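Local coordinates for 3-dehydroquinate dehydratase (Aquifex aeolicus, PDB 2EGZ), which catalyses the cis-dehydration of 3-dehydroquinate to 3-dehydroshikimate, the third step of the chorismate pathway leading to aromatic amino acids, at residues K20-D32 and V49-R61. Residues are numbered along the deposited sequence; the frame is centred on the assembly and turned at random.
Sequences KEKGADIVELRVD and VHSQGLKTILTIR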
ATOM      1  N   LYS B  20      17.286  -9.452 -27.551  1.00 22.01           N
ATOM      2  CA  LYS B  20      16.876 -10.419 -28.563  1.00 22.41           C
ATOM      3  C   LYS B  20      17.950 -11.480 -28.776  1.00 22.62           C
ATOM      4  O   LYS B  20      17.696 -12.675 -28.620  1.00 21.67           O
ATOM      5  CB  LYS B  20      16.596  -9.722 -29.898  1.00 24.55           C
ATOM      6  CG  LYS B  20      16.264 -10.687 -31.034  1.00 27.30           C
ATOM      7  CD  LYS B  20      16.039  -9.951 -32.346  1.00 31.22           C
ATOM      8  CE  LYS B  20      15.736 -10.909 -33.495  1.00 31.96           C
ATOM      9  NZ  LYS B  20      16.921 -11.719 -33.908  1.00 34.49           N
ATOM     10  N   GLU B  21      19.153 -11.033 -29.132  1.00 22.24           N
ATOM     11  CA  GLU B  21      20.263 -11.946 -29.389  1.00 23.16           C
ATOM     12  C   GLU B  21      20.576 -12.856 -28.205  1.00 22.99           C
ATOM     13  O   GLU B  21      20.871 -14.037 -28.386  1.00 24.24           O
ATOM     14  CB  GLU B  21      21.510 -11.155 -29.779  1.00 23.81           C
ATOM     15  N   LYS B  22      20.500 -12.309 -26.996  1.00 23.92           N
ATOM     16  CA  LYS B  22      20.799 -13.089 -25.801  1.00 23.60           C
ATOM     17  C   LYS B  22      19.714 -14.080 -25.373  1.00 23.36           C
ATOM     18  O   LYS B  22      19.945 -14.900 -24.487  1.00 24.93           O
ATOM     19  CB  LYS B  22      21.173 -12.148 -24.658  1.00 23.98           C
ATOM     20  CG  LYS B  22      22.505 -11.451 -24.918  1.00 28.26           C
ATOM     21  CD  LYS B  22      22.896 -10.490 -23.821  1.00 30.38           C
ATOM     22  CE  LYS B  22      24.173  -9.748 -24.203  1.00 34.05           C
ATOM     23  NZ  LYS B  22      25.295 -10.685 -24.517  1.00 35.75           N
ATOM     24  N   GLY B  23      18.540 -14.017 -26.000  1.00 20.75           N
ATOM     25  CA  GLY B  23      17.490 -14.972 -25.678  1.00 18.55           C
ATOM     26  C   GLY B  23      16.271 -14.552 -24.870  1.00 18.16           C
ATOM     27  O   GLY B  23      15.535 -15.413 -24.380  1.00 18.40           O
ATOM     28  N   ALA B  24      16.037 -13.255 -24.720  1.00 16.93           N
ATOM     29  CA  ALA B  24      14.877 -12.798 -23.964  1.00 15.73           C
ATOM     30  C   ALA B  24      13.613 -13.103 -24.761  1.00 15.82           C
ATOM     31  O   ALA B  24      13.612 -13.006 -25.988  1.00 15.68           O
ATOM     32  CB  ALA B  24      14.975 -11.305 -23.702  1.00 13.96           C
ATOM     33  N   ASP B  25      12.544 -13.481 -24.065  1.00 12.35           N
ATOM     34  CA  ASP B  25      11.273 -13.772 -24.729  1.00 11.61           C
ATOM     35  C   ASP B  25      10.414 -12.532 -24.599  1.00 11.04           C
ATOM     36  O   ASP B  25       9.574 -12.239 -25.454  1.00 10.49           O
ATOM     37  CB  ASP B  25      10.540 -14.920 -24.030  1.00 11.40           C
ATOM     38  CG  ASP B  25      11.305 -16.216 -24.073  1.00 13.94           C
ATOM     39  OD1 ASP B  25      11.492 -16.744 -25.188  1.00 14.53           O
ATOM     40  OD2 ASP B  25      11.717 -16.707 -22.995  1.00 14.22           O
ATOM     41  N   ILE B  26      10.639 -11.811 -23.506  1.00 11.30           N
ATOM     42  CA  ILE B  26       9.868 -10.622 -23.192  1.00 11.84           C
ATOM     43  C   ILE B  26      10.716  -9.441 -22.748  1.00 12.22           C
ATOM     44  O   ILE B  26      11.743  -9.613 -22.099  1.00 12.42           O
ATOM     45  CB  ILE B  26       8.894 -10.914 -22.028  1.00 11.86           C
ATOM     46  CG1 ILE B  26       7.940 -12.044 -22.407  1.00 12.78           C
ATOM     47  CG2 ILE B  26       8.145  -9.655 -21.643  1.00 13.94           C
ATOM     48  CD1 ILE B  26       7.131 -12.548 -21.232  1.00 15.94           C
ATOM     49  N   VAL B  27      10.276  -8.240 -23.107  1.00 12.26           N
ATOM     50  CA  VAL B  27      10.940  -7.025 -22.663  1.00 12.48           C
ATOM     51  C   VAL B  27       9.899  -6.307 -21.814  1.00 12.52           C
ATOM     52  O   VAL B  27       8.780  -6.053 -22.268  1.00 12.36           O
ATOM     53  CB  VAL B  27      11.357  -6.089 -23.831  1.00 14.38           C
ATOM     54  CG1 VAL B  27      11.671  -4.692 -23.292  1.00 16.30           C
ATOM     55  CG2 VAL B  27      12.588  -6.645 -24.531  1.00 13.76           C
ATOM     56  N   GLU B  28      10.246  -6.012 -20.571  1.00 13.05           N
ATOM     57  CA  GLU B  28       9.322  -5.294 -19.710  1.00 12.87           C
ATOM     58  C   GLU B  28       9.670  -3.814 -19.768  1.00 14.11           C
ATOM     59  O   GLU B  28      10.758  -3.411 -19.354  1.00 15.02           O
ATOM     60  CB  GLU B  28       9.419  -5.764 -18.257  1.00 13.48           C
ATOM     61  CG  GLU B  28       8.582  -4.900 -17.308  1.00 16.01           C
ATOM     62  CD  GLU B  28       8.664  -5.340 -15.858  1.00 18.39           C
ATOM     63  OE1 GLU B  28       9.775  -5.676 -15.406  1.00 19.17           O
ATOM     64  OE2 GLU B  28       7.620  -5.331 -15.167  1.00 20.35           O
ATOM     65  N   LEU B  29       8.757  -3.006 -20.289  1.00 13.90           N
ATOM     66  CA  LEU B  29       9.009  -1.576 -20.356  1.00 16.01           C
ATOM     67  C   LEU B  29       8.655  -0.977 -19.004  1.00 16.86           C
ATOM     68  O   LEU B  29       7.489  -0.939 -18.619  1.00 17.09           O
ATOM     69  CB  LEU B  29       8.166  -0.913 -21.453  1.00 15.89           C
ATOM     70  CG  LEU B  29       8.608  -1.076 -22.912  1.00 16.80           C
ATOM     71  CD1 LEU B  29       8.568  -2.539 -23.300  1.00 20.65           C
ATOM     72  CD2 LEU B  29       7.692  -0.266 -23.819  1.00 20.48           C
ATOM     73  N   ARG B  30       9.676  -0.548 -18.271  1.00 18.84           N
ATOM     74  CA  ARG B  30       9.462   0.072 -16.970  1.00 19.44           C
ATOM     75  C   ARG B  30       9.288   1.557 -17.252  1.00 20.72           C
ATOM     76  O   ARG B  30      10.228   2.342 -17.123  1.00 21.07           O
ATOM     77  CB  ARG B  30      10.667  -0.169 -16.056  1.00 20.39           C
ATOM     78  CG  ARG B  30      10.745  -1.585 -15.490  1.00 21.29           C
ATOM     79  CD  ARG B  30       9.563  -1.868 -14.569  1.00 22.12           C
ATOM     80  NE  ARG B  30       9.530  -0.936 -13.441  1.00 23.47           N
ATOM     81  CZ  ARG B  30      10.188  -1.111 -12.299  1.00 23.41           C
ATOM     82  NH1 ARG B  30      10.933  -2.194 -12.117  1.00 24.43           N
ATOM     83  NH2 ARG B  30      10.119  -0.189 -11.347  1.00 22.64           N
ATOM     84  N   VAL B  31       8.075   1.927 -17.651  1.00 20.81           N
ATOM     85  CA  VAL B  31       7.763   3.308 -17.992  1.00 23.37           C
ATOM     86  C   VAL B  31       8.014   4.280 -16.845  1.00 25.14           C
ATOM     87  O   VAL B  31       8.204   5.473 -17.072  1.00 27.19           O
ATOM     88  CB  VAL B  31       6.308   3.437 -18.468  1.00 22.75           C
ATOM     89  CG1 VAL B  31       6.035   4.860 -18.941  1.00 23.32           C
ATOM     90  CG2 VAL B  31       6.047   2.444 -19.595  1.00 22.43           C
ATOM     91  N   ASP B  32       8.022   3.777 -15.615  1.00 25.05           N
ATOM     92  CA  ASP B  32       8.273   4.636 -14.463  1.00 26.86           C
ATOM     93  C   ASP B  32       9.728   5.109 -14.458  1.00 27.11           C
ATOM     94  O   ASP B  32      10.084   6.049 -13.746  1.00 26.20           O
ATOM     95  CB  ASP B  32       7.968   3.889 -13.161  1.00 26.80           C
ATOM     96  CG  ASP B  32       8.633   2.530 -13.101  1.00 27.28           C
ATOM     97  OD1 ASP B  32       8.246   1.648 -13.898  1.00 27.02           O
ATOM     98  OD2 ASP B  32       9.543   2.344 -12.266  1.00 27.79           O
ATOM     99  N   VAL B  49       9.656  -3.292 -29.866  1.00 15.33           N
ATOM    100  CA  VAL B  49       9.915  -4.593 -29.263  1.00 12.86           C
ATOM    101  C   VAL B  49       9.252  -5.658 -30.118  1.00 12.01           C
ATOM    102  O   VAL B  49       9.850  -6.686 -30.431  1.00 12.24           O
ATOM    103  CB  VAL B  49       9.344  -4.674 -27.840  1.00 12.27           C
ATOM    104  CG1 VAL B  49       9.570  -6.060 -27.271  1.00 11.71           C
ATOM    105  CG2 VAL B  49      10.012  -3.628 -26.970  1.00 11.81           C
ATOM    106  N   HIS B  50       8.007  -5.402 -30.497  1.00 13.02           N
ATOM    107  CA  HIS B  50       7.265  -6.339 -31.329  1.00 13.57           C
ATOM    108  C   HIS B  50       7.943  -6.501 -32.683  1.00 14.71           C
ATOM    109  O   HIS B  50       7.943  -7.592 -33.261  1.00 13.66           O
ATOM    110  CB  HIS B  50       5.831  -5.849 -31.514  1.00 13.64           C
ATOM    111  CG  HIS B  50       4.974  -6.021 -30.299  1.00 14.89           C
ATOM    112  ND1 HIS B  50       3.899  -5.206 -30.026  1.00 16.70           N
ATOM    113  CD2 HIS B  50       5.012  -6.940 -29.305  1.00 16.81           C
ATOM    114  CE1 HIS B  50       3.310  -5.614 -28.917  1.00 18.83           C
ATOM    115  NE2 HIS B  50       3.964  -6.665 -28.459  1.00 16.76           N
ATOM    116  N   SER B  51       8.533  -5.421 -33.187  1.00 15.39           N
ATOM    117  CA  SER B  51       9.214  -5.468 -34.480  1.00 16.83           C
ATOM    118  C   SER B  51      10.385  -6.438 -34.451  1.00 16.34           C
ATOM    119  O   SER B  51      10.803  -6.951 -35.492  1.00 16.64           O
ATOM    120  CB  SER B  51       9.712  -4.073 -34.872  1.00 19.62           C
ATOM    121  OG  SER B  51       8.621  -3.194 -35.092  1.00 24.79           O
ATOM    122  N   GLN B  52      10.911  -6.687 -33.256  1.00 17.22           N
ATOM    123  CA  GLN B  52      12.039  -7.601 -33.078  1.00 18.17           C
ATOM    124  C   GLN B  52      11.565  -9.007 -32.739  1.00 17.24           C
ATOM    125  O   GLN B  52      12.376  -9.896 -32.467  1.00 17.75           O
ATOM    126  CB  GLN B  52      12.963  -7.092 -31.970  1.00 20.16           C
ATOM    127  CG  GLN B  52      13.692  -5.809 -32.321  1.00 22.71           C
ATOM    128  CD  GLN B  52      14.745  -6.013 -33.390  1.00 24.47           C
ATOM    129  OE1 GLN B  52      15.293  -5.049 -33.925  1.00 29.83           O
ATOM    130  NE2 GLN B  52      15.042  -7.268 -33.703  1.00 23.07           N
ATOM    131  N   GLY B  53      10.247  -9.191 -32.735  1.00 14.81           N
ATOM    132  CA  GLY B  53       9.674 -10.496 -32.453  1.00 15.94           C
ATOM    133  C   GLY B  53       9.526 -10.880 -30.992  1.00 15.93           C
ATOM    134  O   GLY B  53       9.290 -12.049 -30.685  1.00 16.55           O
ATOM    135  N   LEU B  54       9.655  -9.916 -30.088  1.00 15.45           N
ATOM    136  CA  LEU B  54       9.518 -10.205 -28.660  1.00 13.88           C
ATOM    137  C   LEU B  54       8.202  -9.697 -28.102  1.00 13.48           C
ATOM    138  O   LEU B  54       7.585  -8.802 -28.676  1.00 13.50           O
ATOM    139  CB  LEU B  54      10.669  -9.576 -27.873  1.00 15.04           C
ATOM    140  CG  LEU B  54      11.942 -10.422 -27.761  1.00 18.79           C
ATOM    141  CD1 LEU B  54      12.501 -10.709 -29.150  1.00 20.59           C
ATOM    142  CD2 LEU B  54      12.962  -9.693 -26.894  1.00 17.67           C
ATOM    143  N   LYS B  55       7.768 -10.279 -26.988  1.00 11.32           N
ATOM    144  CA  LYS B  55       6.535  -9.847 -26.346  1.00 11.99           C
ATOM    145  C   LYS B  55       6.856  -8.743 -25.353  1.00 10.98           C
ATOM    146  O   LYS B  55       8.011  -8.562 -24.973  1.00 10.62           O
ATOM    147  CB  LYS B  55       5.859 -11.009 -25.626  1.00 12.91           C
ATOM    148  CG  LYS B  55       5.177 -11.978 -26.573  1.00 15.64           C
ATOM    149  CD  LYS B  55       4.517 -13.109 -25.811  1.00 20.21           C
ATOM    150  CE  LYS B  55       3.749 -14.024 -26.746  1.00 25.40           C
ATOM    151  NZ  LYS B  55       2.640 -13.299 -27.425  1.00 26.39           N
ATOM    152  N   THR B  56       5.830  -8.014 -24.931  1.00 12.44           N
ATOM    153  CA  THR B  56       6.017  -6.912 -24.003  1.00 11.77           C
ATOM    154  C   THR B  56       5.175  -7.004 -22.746  1.00 12.02           C
ATOM    155  O   THR B  56       4.117  -7.630 -22.728  1.00 11.30           O
ATOM    156  CB  THR B  56       5.640  -5.565 -24.648  1.00 13.26           C
ATOM    157  OG1 THR B  56       4.251  -5.595 -25.020  1.00 11.76           O
ATOM    158  CG2 THR B  56       6.485  -5.298 -25.877  1.00 12.42           C
ATOM    159  N   ILE B  57       5.681  -6.376 -21.690  1.00 13.40           N
ATOM    160  CA  ILE B  57       4.972  -6.254 -20.427  1.00 11.23           C
ATOM    161  C   ILE B  57       4.971  -4.744 -20.225  1.00 12.09           C
ATOM    162  O   ILE B  57       6.031  -4.113 -20.200  1.00 11.92           O
ATOM    163  CB  ILE B  57       5.711  -6.896 -19.228  1.00 13.08           C
ATOM    164  CG1 ILE B  57       5.685  -8.422 -19.330  1.00 10.93           C
ATOM    165  CG2 ILE B  57       5.021  -6.484 -17.928  1.00 13.40           C
ATOM    166  CD1 ILE B  57       6.522  -9.111 -18.263  1.00 13.14           C
ATOM    167  N   LEU B  58       3.783  -4.166 -20.120  1.00 11.75           N
ATOM    168  CA  LEU B  58       3.648  -2.731 -19.909  1.00 13.94           C
ATOM    169  C   LEU B  58       3.562  -2.495 -18.406  1.00 15.07           C
ATOM    170  O   LEU B  58       2.563  -2.846 -17.778  1.00 14.75           O
ATOM    171  CB  LEU B  58       2.378  -2.213 -20.591  1.00 14.00           C
ATOM    172  CG  LEU B  58       1.996  -0.749 -20.340  1.00 15.66           C
ATOM    173  CD1 LEU B  58       3.064   0.173 -20.916  1.00 16.04           C
ATOM    174  CD2 LEU B  58       0.643  -0.460 -20.977  1.00 17.14           C
ATOM    175  N   THR B  59       4.618  -1.918 -17.839  1.00 15.04           N
ATOM    176  CA  THR B  59       4.668  -1.631 -16.412  1.00 16.33           C
ATOM    177  C   THR B  59       4.899  -0.148 -16.168  1.00 16.15           C
ATOM    178  O   THR B  59       5.752   0.469 -16.798  1.00 17.01           O
ATOM    179  CB  THR B  59       5.806  -2.401 -15.708  1.00 17.45           C
ATOM    180  OG1 THR B  59       5.560  -3.809 -15.796  1.00 16.25           O
ATOM    181  CG2 THR B  59       5.888  -2.006 -14.235  1.00 18.62           C
ATOM    182  N   ILE B  60       4.125   0.413 -15.252  1.00 16.78           N
ATOM    183  CA  ILE B  60       4.255   1.821 -14.889  1.00 17.60           C
ATOM    184  C   ILE B  60       4.157   1.778 -13.373  1.00 17.51           C
ATOM    185  O   ILE B  60       3.179   2.235 -12.786  1.00 18.31           O
ATOM    186  CB  ILE B  60       3.097   2.654 -15.459  1.00 18.30           C
ATOM    187  CG1 ILE B  60       2.900   2.323 -16.940  1.00 19.27           C
ATOM    188  CG2 ILE B  60       3.411   4.141 -15.303  1.00 20.44           C
ATOM    189  CD1 ILE B  60       1.681   2.976 -17.560  1.00 19.15           C
ATOM    190  N   ARG B  61       5.183   1.205 -12.754  1.00 19.06           N
ATOM    191  CA  ARG B  61       5.227   1.017 -11.308  1.00 19.78           C
ATOM    192  C   ARG B  61       4.872   2.220 -10.448  1.00 20.46           C
ATOM    193  O   ARG B  61       5.424   3.307 -10.615  1.00 21.19           O
ATOM    194  CB  ARG B  61       6.606   0.499 -10.891  1.00 20.42           C
ATOM    195  CG  ARG B  61       6.629  -0.089  -9.489  1.00 23.81           C
ATOM    196  CD  ARG B  61       5.912  -1.431  -9.446  1.00 26.81           C
ATOM    197  NE  ARG B  61       6.591  -2.420 -10.279  1.00 28.64           N
ATOM    198  CZ  ARG B  61       7.786  -2.940 -10.003  1.00 32.51           C
ATOM    199  NH1 ARG B  61       8.448  -2.577  -8.909  1.00 31.25           N
ATOM    200  NH2 ARG B  61       8.330  -3.816 -10.834  1.00 35.71           N
TER
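Val-27 bonds through its backbone to Lys-55 and Ile-57, and Leu-29 to Ile-57 and Thr-59, pairing neighbouring parallel strands of the TIM barrel; with helix 39-51 between them, strands 26-30 and 55-59 form one of its beta-alpha-beta units. The ladder runs from Lys-55 N on Asp-25 O (3.1 Å) to Val-31 N on Thr-59 O (2.9 Å).

Apolar side chains pack toward the helices and at the start of the inner face. Toward the helix layer, branched Val-27 sets CB 3.9 Å from Val-49 CG1 and CG2 against Leu-54 CD2, while Val-31 meets Leu-58 and Ile-60. Inside the barrel, Ile-26 CG2 packs 3.6 Å from Ile-57 CG1.

Polar groups gather at the C-terminal strand ends, where the active site lies. Glu-28, with CG anti to its backbone N (chi1 173°), extends past Ile-57 to Thr-59, whose short hydroxyl OG1 donates to OE2 (2.6 Å) on the anti side, 20° out of the carboxylate plane; Thr-59 CG2 packs on Arg-30 CD. Glu-28 also lies close to Schiff-base Lys-142.

Arg-30 folds back at chi2 and chi3, offering NE and NH2 side-on to the two carboxylate oxygens of Asp-32. Its guanidinium stacks on that of Arg-61, planes at 27°, consistent with a pocket for the substrate carboxylate in which Arg-30 probably takes part. Replacing Arg-30 by an alanine would probably leave Asp-32 without its ion-pair mate and Arg-61 without its stacking partner. Arg-61, which binds 3-dehydroquinate, is also held by Glu-65 O at NH1; its NH2 lies over one face of the Arg-30 guanidinium, 3.3 Å from Arg-30 NH1, two donors in stacking contact.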